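Local coordinates for protein zinc peptidase (Vibrio cholerae, PDB 2GU1) that cuts the peptide cross-links between adjacent peptidoglycan strands as a zinc-dependent DD-endopeptidase of the bacterial cell wall, at residues E55-D60 with L64-Y69; A301-T304 with G309-L312. One frame throughout, in Å; residues are numbered along the deposited sequence.

Contact 1. Residues E55-D60 with L64-Y69; sequences ELMMDD and LSRLIY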
loop_
_atom_site.group_PDB
_atom_site.type_symbol
_atom_site.label_atom_id
_atom_site.label_comp_id
_atom_site.label_asym_id
_atom_site.label_seq_id
_atom_site.Cartn_x
_atom_site.Cartn_y
_atom_site.Cartn_z
ATOM N N GLU A 55 16.045 2.899 -13.259
ATOM C CA GLU A 55 17.062 2.564 -14.242
ATOM C C GLU A 55 16.416 2.783 -15.606
ATOM O O GLU A 55 15.404 2.158 -15.909
ATOM C CB GLU A 55 17.481 1.105 -14.047
ATOM C CG GLU A 55 18.624 0.619 -14.910
ATOM C CD GLU A 55 19.191 -0.703 -14.405
ATOM O OE1 GLU A 55 18.421 -1.508 -13.835
ATOM O OE2 GLU A 55 20.402 -0.947 -14.584
ATOM N N LEU A 56 16.968 3.700 -16.399
ATOM C CA LEU A 56 16.422 3.979 -17.727
ATOM C C LEU A 56 17.328 3.372 -18.795
ATOM O O LEU A 56 18.539 3.598 -18.791
ATOM C CB LEU A 56 16.306 5.491 -17.989
ATOM C CG LEU A 56 15.736 6.507 -16.989
ATOM C CD1 LEU A 56 14.943 7.565 -17.769
ATOM C CD2 LEU A 56 14.864 5.841 -15.961
ATOM N N MET A 57 16.743 2.603 -19.706
ATOM C CA MET A 57 17.498 1.984 -20.788
ATOM C C MET A 57 17.137 2.720 -22.079
ATOM O O MET A 57 15.981 2.687 -22.514
ATOM C CB MET A 57 17.121 0.508 -20.924
ATOM C CG MET A 57 17.028 -0.225 -19.605
ATOM S SD MET A 57 18.609 -0.426 -18.783
ATOM C CE MET A 57 18.484 -2.162 -18.263
ATOM N N MET A 58 18.121 3.382 -22.683
ATOM C CA MET A 58 17.905 4.132 -23.923
ATOM C C MET A 58 18.434 3.356 -25.127
ATOM O O MET A 58 19.446 2.664 -25.025
ATOM C CB MET A 58 18.619 5.486 -23.862
ATOM C CG MET A 58 18.542 6.193 -22.521
ATOM S SD MET A 58 16.860 6.430 -21.965
ATOM C CE MET A 58 16.381 7.859 -22.927
ATOM N N ASP A 59 17.758 3.485 -26.267
ATOM C CA ASP A 59 18.177 2.788 -27.484
ATOM C C ASP A 59 19.175 3.608 -28.303
ATOM O O ASP A 59 19.680 4.633 -27.836
ATOM C CB ASP A 59 16.963 2.445 -28.355
ATOM C CG ASP A 59 16.128 3.664 -28.706
ATOM O OD1 ASP A 59 16.703 4.748 -28.928
ATOM O OD2 ASP A 59 14.889 3.535 -28.779
ATOM N N ASP A 60 19.454 3.145 -29.523
ATOM C CA ASP A 60 20.390 3.822 -30.421
ATOM C C ASP A 60 19.929 5.236 -30.748
ATOM O O ASP A 60 20.742 6.107 -31.056
ATOM C CB ASP A 60 20.544 3.044 -31.731
ATOM C CG ASP A 60 21.017 1.620 -31.516
ATOM O OD1 ASP A 60 20.251 0.817 -30.941
ATOM O OD2 ASP A 60 22.157 1.305 -31.922
ATOM N N LEU A 64 13.864 6.225 -24.645
ATOM C CA LEU A 64 13.576 5.239 -23.606
ATOM C C LEU A 64 12.991 3.953 -24.176
ATOM O O LEU A 64 11.965 3.978 -24.849
ATOM C CB LEU A 64 12.592 5.827 -22.587
ATOM C CG LEU A 64 12.320 4.995 -21.332
ATOM C CD1 LEU A 64 13.555 5.008 -20.443
ATOM C CD2 LEU A 64 11.126 5.564 -20.584
ATOM N N SER A 65 13.643 2.830 -23.899
ATOM C CA SER A 65 13.164 1.538 -24.378
ATOM C C SER A 65 12.675 0.692 -23.202
ATOM O O SER A 65 11.856 -0.211 -23.369
ATOM C CB SER A 65 14.277 0.795 -25.119
ATOM O OG SER A 65 15.328 0.450 -24.239
ATOM N N ARG A 66 13.191 0.985 -22.013
ATOM C CA ARG A 66 12.792 0.266 -20.814
ATOM C C ARG A 66 13.140 1.008 -19.532
ATOM O O ARG A 66 14.230 1.573 -19.402
ATOM C CB ARG A 66 13.444 -1.111 -20.771
ATOM C CG ARG A 66 13.372 -1.742 -19.396
ATOM C CD ARG A 66 13.996 -3.117 -19.373
ATOM N NE ARG A 66 13.153 -4.091 -20.054
ATOM C CZ ARG A 66 13.460 -5.376 -20.183
ATOM N NH1 ARG A 66 14.595 -5.841 -19.680
ATOM N NH2 ARG A 66 12.624 -6.198 -20.806
ATOM N N LEU A 67 12.201 0.987 -18.590
ATOM C CA LEU A 67 12.361 1.618 -17.281
ATOM C C LEU A 67 12.237 0.543 -16.207
ATOM O O LEU A 67 11.293 -0.254 -16.231
ATOM C CB LEU A 67 11.267 2.669 -17.049
ATOM C CG LEU A 67 11.067 3.130 -15.600
ATOM C CD1 LEU A 67 12.230 4.011 -15.185
ATOM C CD2 LEU A 67 9.748 3.892 -15.463
ATOM N N ILE A 68 13.186 0.514 -15.274
ATOM C CA ILE A 68 13.137 -0.448 -14.180
ATOM C C ILE A 68 13.064 0.355 -12.882
ATOM O O ILE A 68 13.947 1.175 -12.589
ATOM C CB ILE A 68 14.390 -1.364 -14.126
ATOM C CG1 ILE A 68 14.551 -2.140 -15.439
ATOM C CG2 ILE A 68 14.246 -2.382 -12.999
ATOM C CD1 ILE A 68 15.084 -1.294 -16.572
ATOM N N TYR A 69 11.992 0.137 -12.127
ATOM C CA TYR A 69 11.799 0.818 -10.856
ATOM C C TYR A 69 12.177 -0.164 -9.752
ATOM O O TYR A 69 11.438 -1.103 -9.446
ATOM C CB TYR A 69 10.335 1.292 -10.727
ATOM C CG TYR A 69 9.895 1.761 -9.348
ATOM C CD1 TYR A 69 10.804 2.317 -8.437
ATOM C CD2 TYR A 69 8.553 1.667 -8.963
ATOM C CE1 TYR A 69 10.382 2.766 -7.170
ATOM C CE2 TYR A 69 8.122 2.111 -7.716
ATOM C CZ TYR A 69 9.039 2.659 -6.823
ATOM O OH TYR A 69 8.601 3.080 -5.593
#
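M57 meets R66 and I68 on one face of a two-stranded antiparallel hairpin, while L56, M58, L64 and L67 pack on the other. The M57 chain is kinked at chi2 and chi3 and passes obliquely over I68, with CG 3.8 Å from I68 CD1 and CE about as close; the start of the R66 side chain lies against that same CG before its guanidinium leads off, NE going to T80. Further along this face E55 and I68 leave their strands in parallel as a hydrogen-bonded pair, CB atoms 4.0 Å apart. On the opposite face L56 CD2 comes within 3.3 Å of L67 CD1; L56 chi2 is not staggered, so this closeness may partly reflect how the methyl was modelled. L64 CD1 touches both L56 CB, at 3.7 Å, and M58 SD. L64 gets there with CG anti to the backbone N (chi1 -172°), which tips its end toward the partner strand.

A classic beta bulge interrupts the ladder where S65 and R66 together stand opposite the single residue M57. M57 O is gripped twice by S65: the amide N comes nearly straight at 2.7 Å, and OG, 2.9 Å from M57 O, sits well above the carbonyl plane. R66 N adds a weak third bond.

Both strands are interior to the five-stranded antiparallel sheet of the LysM-like domain. Strand 8-11 flanks 53-58 through L56 and I8, and strand 75-81 flanks 64-70, where R81 also bridges to D59.

Contact 2. Residues A301-T304 with G309-L312; sequences AGAT and GPHL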
loop_
_atom_site.group_PDB
_atom_site.type_symbol
_atom_site.label_atom_id
_atom_site.label_comp_id
_atom_site.label_asym_id
_atom_site.label_seq_id
_atom_site.Cartn_x
_atom_site.Cartn_y
_atom_site.Cartn_z
ATOM N N ALA A 301 -17.988 9.214 -5.876
ATOM C CA ALA A 301 -17.585 8.516 -7.093
ATOM C C ALA A 301 -17.596 9.460 -8.278
ATOM O O ALA A 301 -18.302 10.474 -8.278
ATOM C CB ALA A 301 -18.507 7.320 -7.345
ATOM N N GLY A 302 -16.814 9.140 -9.302
ATOM C CA GLY A 302 -16.764 10.021 -10.446
ATOM C C GLY A 302 -16.412 9.307 -11.729
ATOM O O GLY A 302 -16.658 8.111 -11.873
ATOM N N ALA A 303 -15.832 10.064 -12.648
ATOM C CA ALA A 303 -15.412 9.559 -13.941
ATOM C C ALA A 303 -14.133 10.285 -14.342
ATOM O O ALA A 303 -13.932 10.569 -15.517
ATOM C CB ALA A 303 -16.493 9.818 -14.964
ATOM N N THR A 304 -13.288 10.615 -13.364
ATOM C CA THR A 304 -12.030 11.303 -13.668
ATOM C C THR A 304 -10.985 10.292 -14.129
ATOM O O THR A 304 -11.088 9.091 -13.849
ATOM C CB THR A 304 -11.469 12.102 -12.454
ATOM O OG1 THR A 304 -11.330 11.243 -11.314
ATOM C CG2 THR A 304 -12.392 13.278 -12.106
ATOM N N GLY A 309 -16.495 4.815 -19.061
ATOM C CA GLY A 309 -17.732 5.211 -18.418
ATOM C C GLY A 309 -17.539 5.422 -16.928
ATOM O O GLY A 309 -16.619 4.846 -16.340
ATOM N N PRO A 310 -18.386 6.242 -16.282
ATOM C CA PRO A 310 -18.267 6.497 -14.847
ATOM C C PRO A 310 -18.409 5.216 -14.032
ATOM O O PRO A 310 -19.209 4.344 -14.365
ATOM C CB PRO A 310 -19.408 7.473 -14.575
ATOM C CG PRO A 310 -19.552 8.197 -15.871
ATOM C CD PRO A 310 -19.456 7.072 -16.863
ATOM N N HIS A 311 -17.619 5.113 -12.967
ATOM C CA HIS A 311 -17.660 3.957 -12.090
ATOM C C HIS A 311 -16.580 4.096 -11.031
ATOM O O HIS A 311 -15.630 4.862 -11.190
ATOM C CB HIS A 311 -17.395 2.660 -12.867
ATOM C CG HIS A 311 -15.988 2.534 -13.372
ATOM N ND1 HIS A 311 -15.509 3.273 -14.433
ATOM C CD2 HIS A 311 -14.961 1.748 -12.966
ATOM C CE1 HIS A 311 -14.248 2.943 -14.663
ATOM N NE2 HIS A 311 -13.892 2.020 -13.788
ATOM N N LEU A 312 -16.737 3.354 -9.950
ATOM C CA LEU A 312 -15.745 3.355 -8.899
ATOM C C LEU A 312 -14.897 2.109 -9.115
ATOM O O LEU A 312 -15.424 1.009 -9.327
ATOM C CB LEU A 312 -16.395 3.282 -7.518
ATOM C CG LEU A 312 -15.420 3.103 -6.351
ATOM C CD1 LEU A 312 -14.691 4.415 -6.077
ATOM C CD2 LEU A 312 -16.181 2.663 -5.109
HETATM O O HOH W 1 -15.113 6.788 -8.837
#
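A303 and P310 make the close apolar touch here: A303 CB sits 3.6 Å from P310 CG, with P310 CB nearly as close, so the methyl rests against the pyrrolidine ring. The CA atoms of the two residues are 4.3 Å apart, and the backbones pass without forming a strand ladder. Beyond this patch the fit loosens. H311 N reaches G302 O at 3.3 Å in a weak, bent hydrogen bond, and next to it water spans the two backbones: one molecule accepts from G302 N at 2.9 Å and donates to H311 O, 3.1 Å away. P310 is exposed in the monomer, so the apolar patch probably borders solvent, though a crystal neighbour touches it here.

The CB of H311 leaves the backbone away from 301-304, and the ring lies against its own segment. CG sits between the backbone N and the carbonyl carbon (chi1 69°), which brings ND1 to G309 O; it donates at 2.7 Å, the oxygen close to the imidazole plane. That bond helps fix the ring's rotation, as does the ring of H280. H311-L312-H313 is the HxH motif of M23 peptidases, whose second histidine binds the metal. H311 lies within the zinc site, about 4 Å from the ion and beside D236, consistent with a part in catalysis.

Contact 1 comes first along the chain and closes long before contact 2 opens. Their centres lie 33 Å apart, with about 21 Å between nearest atoms, and they share no sheet. Residues 55-60 and 64-69 belong to a hairpin inside the LysM-like domain, away from the catalytic zinc ion; residues 301-304 and 309-312 are two arms of the loop after strand 297-300, the second running into strand 312-318 of the M23 peptidase domain at L312, next to the zinc ligand H313. One is thus regular sheet architecture and the other irregular loop at the active site. LysM-type modules commonly bind peptidoglycan, so the chain probably combines wall recognition with cross-link cleavage in separate domains.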